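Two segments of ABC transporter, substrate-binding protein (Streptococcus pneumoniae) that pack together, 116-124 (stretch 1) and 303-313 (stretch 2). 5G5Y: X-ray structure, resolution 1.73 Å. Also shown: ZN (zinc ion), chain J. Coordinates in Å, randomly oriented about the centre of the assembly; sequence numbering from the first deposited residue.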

# COMPACT_ATOMS: atom_id res chain seq x y z
N ILE A 116 2.05 0.11 -24.03
CA ILE A 116 1.25 0.36 -22.81
C ILE A 116 -0.09 -0.33 -23.04
O ILE A 116 -0.69 -0.15 -24.12
N TYR A 117 -0.54 -1.15 -22.08
CA TYR A 117 -1.78 -1.92 -22.21
C TYR A 117 -2.92 -1.50 -21.30
O TYR A 117 -3.99 -2.08 -21.38
N SER A 118 -2.69 -0.54 -20.41
CA SER A 118 -3.69 -0.22 -19.41
C SER A 118 -3.48 1.18 -18.89
O SER A 118 -2.40 1.74 -19.06
N PHE A 119 -4.50 1.72 -18.27
CA PHE A 119 -4.42 3.05 -17.68
C PHE A 119 -4.43 2.95 -16.15
O PHE A 119 -5.29 2.28 -15.58
N PRO A 120 -3.50 3.67 -15.48
CA PRO A 120 -3.27 3.43 -14.09
C PRO A 120 -4.16 4.25 -13.15
O PRO A 120 -4.80 5.26 -13.55
N TRP A 121 -4.22 3.75 -11.94
CA TRP A 121 -4.60 4.54 -10.75
C TRP A 121 -3.31 5.04 -10.10
O TRP A 121 -2.42 4.24 -9.78
N ILE A 122 -3.23 6.35 -9.88
CA ILE A 122 -2.13 7.00 -9.20
C ILE A 122 -2.71 7.82 -8.04
O ILE A 122 -3.56 8.71 -8.26
N GLU A 123 -2.25 7.55 -6.83
CA GLU A 123 -2.63 8.32 -5.64
C GLU A 123 -1.40 8.64 -4.83
O GLU A 123 -0.92 7.79 -4.04
N GLU A 124 -0.88 9.85 -4.98
CA GLU A 124 0.26 10.29 -4.17
C GLU A 124 -0.24 10.94 -2.89
O GLU A 124 -1.06 11.87 -2.93
N MET A 303 3.57 1.79 -2.92
CA MET A 303 3.36 2.96 -3.77
C MET A 303 1.87 3.05 -4.08
O MET A 303 1.24 2.02 -4.33
N GLY A 304 1.32 4.26 -4.09
CA GLY A 304 -0.08 4.48 -4.50
C GLY A 304 -0.17 4.38 -6.01
O GLY A 304 -0.24 5.39 -6.73
N PHE A 305 -0.11 3.16 -6.50
CA PHE A 305 -0.04 2.91 -7.94
C PHE A 305 -0.63 1.57 -8.27
O PHE A 305 -0.34 0.57 -7.61
N ALA A 306 -1.54 1.56 -9.22
CA ALA A 306 -2.01 0.30 -9.80
C ALA A 306 -1.97 0.43 -11.27
O ALA A 306 -2.55 1.37 -11.82
N ARG A 307 -1.28 -0.51 -11.93
CA ARG A 307 -1.01 -0.42 -13.34
C ARG A 307 -2.28 -0.39 -14.20
O ARG A 307 -2.32 0.30 -15.22
N ASP A 308 -3.30 -1.14 -13.78
CA ASP A 308 -4.51 -1.31 -14.56
C ASP A 308 -5.79 -1.02 -13.79
O ASP A 308 -6.24 -1.81 -12.95
N LYS A 309 -6.37 0.13 -14.07
CA LYS A 309 -7.74 0.39 -13.75
C LYS A 309 -8.62 0.62 -14.97
O LYS A 309 -9.77 1.03 -14.82
N MET A 310 -8.09 0.38 -16.17
CA MET A 310 -8.89 0.38 -17.40
C MET A 310 -8.09 -0.20 -18.52
O MET A 310 -6.94 0.17 -18.68
N VAL A 311 -8.69 -1.12 -19.28
CA VAL A 311 -8.14 -1.64 -20.52
C VAL A 311 -9.17 -1.44 -21.65
O VAL A 311 -10.36 -1.34 -21.41
N ILE A 312 -8.69 -1.39 -22.88
CA ILE A 312 -9.55 -1.22 -24.03
C ILE A 312 -9.51 -2.53 -24.81
O ILE A 312 -8.41 -3.05 -25.11
N THR A 313 -10.68 -3.05 -25.16
CA THR A 313 -10.74 -4.36 -25.82
C THR A 313 -10.57 -4.26 -27.31
O THR A 313 -10.77 -3.19 -27.92

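Antiparallel strands distant in sequence illustrate a general rule: the backbone sets the register, and the side chains take conformations that fill the space it leaves. Here Trp121 N donates to Ala306 O and Trp121 O accepts from Ala306 N, both at 2.9 Å, so these two residues face each other as a hydrogen-bonded pair and send their side chains to the same face of the sheet. Trp121 adopts t (chi1 168°, chi2 85°), which carries its indole across toward the partner strand: the ring lies beside the Ala306 methyl, with Trp121 CE3 3.9 Å from Ala306 CB, and Trp121 CZ3 reaches 3.6 Å from Gly304 C. Lys309, m at both chi1 and chi2, adds its aliphatic stem, with CG 3.5 Å from Trp121 CB.

Gly304 has no side chain, and an ideal CB would fall 2.0 Å from Glu123 O, a clash.

On the other face, Ile122 and Phe305 form the non-hydrogen-bonded pair. Phe305, t with chi2 77°, brings its ring end nearer the opposing stretch, placing CE1 3.6 Å from Pro120 CB. Ile122, m at chi1 and t at chi2, has CG1 4.0 Å from Phe305 CD1, at the edge of the ring.

Phe119 (m, chi2 -86°) presents CE2 at 4.0 Å to Ile312 CD1 and CD2 at 4.2 Å to Met310 CB.

Ser118 points toward stretch 2, and its p rotamer directs OG to donate to Arg307 O at 2.7 Å. Water 2 donates to the same Arg307 O and to Ser118 O, each at 2.8 Å, bridging the backbones. Water 1 accepts from Ile312 N at 2.8 Å and lies 2.9 Å from Tyr117 O. Glu124 makes no contact with stretch 2; its OE1 instead binds zinc at 2.1 Å.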

# COMPACT_ATOMS: atom_id res chain seq x y z
CB ILE A 116 1.10 1.87 -22.56
CG1 ILE A 116 2.47 2.48 -22.29
CG2 ILE A 116 0.15 2.15 -21.40
CD1 ILE A 116 2.49 3.99 -22.27
CB TYR A 117 -1.49 -3.40 -21.99
CG TYR A 117 -0.59 -3.98 -23.06
CD1 TYR A 117 -1.07 -4.19 -24.35
CD2 TYR A 117 0.72 -4.33 -22.79
CE1 TYR A 117 -0.27 -4.73 -25.34
CE2 TYR A 117 1.54 -4.91 -23.78
CZ TYR A 117 1.03 -5.10 -25.06
OH TYR A 117 1.83 -5.61 -26.08
CB SER A 118 -3.67 -1.24 -18.25
OG SER A 118 -2.48 -1.21 -17.50
CB PHE A 119 -5.60 3.89 -18.15
CG PHE A 119 -5.65 4.09 -19.63
CD1 PHE A 119 -4.95 5.12 -20.23
CD2 PHE A 119 -6.38 3.25 -20.45
CE1 PHE A 119 -4.97 5.32 -21.60
CE2 PHE A 119 -6.43 3.46 -21.84
CZ PHE A 119 -5.73 4.49 -22.41
CB PRO A 120 -1.82 3.86 -13.90
CG PRO A 120 -1.68 4.97 -14.86
CD PRO A 120 -2.43 4.50 -16.07
CB TRP A 121 -5.40 3.68 -9.77
CG TRP A 121 -5.64 4.25 -8.40
CD1 TRP A 121 -6.64 5.11 -8.02
CD2 TRP A 121 -4.92 3.91 -7.19
NE1 TRP A 121 -6.57 5.33 -6.66
CE2 TRP A 121 -5.54 4.60 -6.13
CE3 TRP A 121 -3.85 3.05 -6.91
CZ2 TRP A 121 -5.10 4.49 -4.82
CZ3 TRP A 121 -3.40 2.95 -5.61
CH2 TRP A 121 -4.00 3.69 -4.58
CB ILE A 122 -1.33 7.93 -10.14
CG1 ILE A 122 -0.67 7.15 -11.30
CG2 ILE A 122 -0.27 8.67 -9.35
CD1 ILE A 122 -0.27 8.00 -12.50
CB GLU A 123 -3.64 7.56 -4.79
CG GLU A 123 -4.22 8.32 -3.61
CD GLU A 123 -5.01 7.41 -2.65
OE1 GLU A 123 -4.37 6.72 -1.82
OE2 GLU A 123 -6.26 7.34 -2.73
CB GLU A 124 1.11 11.28 -4.96
CG GLU A 124 1.69 10.63 -6.22
CD GLU A 124 2.68 11.56 -6.91
OE1 GLU A 124 2.67 12.76 -6.57
OE2 GLU A 124 3.44 11.07 -7.79
CB MET A 303 4.15 2.82 -5.07
CG MET A 303 4.35 4.14 -5.81
SD MET A 303 4.84 3.97 -7.55
CE MET A 303 5.47 5.61 -7.82
CB PHE A 305 1.39 2.97 -8.45
CG PHE A 305 1.53 2.72 -9.93
CD1 PHE A 305 1.20 3.69 -10.87
CD2 PHE A 305 1.96 1.46 -10.38
CE1 PHE A 305 1.39 3.45 -12.23
CE2 PHE A 305 2.09 1.21 -11.73
CZ PHE A 305 1.78 2.20 -12.66
CB ALA A 306 -3.42 -0.02 -9.32
CB ARG A 307 -0.15 -1.61 -13.81
CG ARG A 307 0.83 -1.20 -14.88
CD ARG A 307 1.80 -2.29 -15.28
NE ARG A 307 2.32 -3.10 -14.18
CZ ARG A 307 3.36 -2.81 -13.40
NH1 ARG A 307 4.06 -1.70 -13.57
NH2 ARG A 307 3.71 -3.68 -12.43
CB ASP A 308 -4.56 -2.73 -15.12
CG ASP A 308 -5.89 -3.08 -15.71
OD1 ASP A 308 -6.62 -2.18 -16.24
OD2 ASP A 308 -6.19 -4.29 -15.66
CB LYS A 309 -7.85 1.56 -12.78
CG LYS A 309 -7.38 1.27 -11.39
CD LYS A 309 -8.12 0.17 -10.65
CE LYS A 309 -7.46 -0.04 -9.30
NZ LYS A 309 -8.40 -0.70 -8.38
CB MET A 310 -9.31 1.77 -17.82
CG MET A 310 -10.39 1.81 -18.89
SD MET A 310 -11.63 3.00 -18.42
CE MET A 310 -12.74 2.97 -19.85
CB VAL A 311 -7.76 -3.11 -20.44
CG1 VAL A 311 -6.62 -3.35 -19.46
CG2 VAL A 311 -8.95 -3.99 -20.05
CB ILE A 312 -9.07 -0.04 -24.88
CG1 ILE A 312 -9.29 1.27 -24.12
CG2 ILE A 312 -9.80 -0.05 -26.25
CD1 ILE A 312 -8.77 2.50 -24.88
CB THR A 313 -12.06 -5.09 -25.58
OG1 THR A 313 -13.09 -4.38 -26.25
CG2 THR A 313 -12.36 -5.19 -24.13
ZN ZN J . 4.44 13.93 -6.78
O HOH W 1 -5.97 -1.85 -23.44
O HOH W 2 -0.49 1.32 -17.02
O HOH W 3 3.59 16.02 -7.34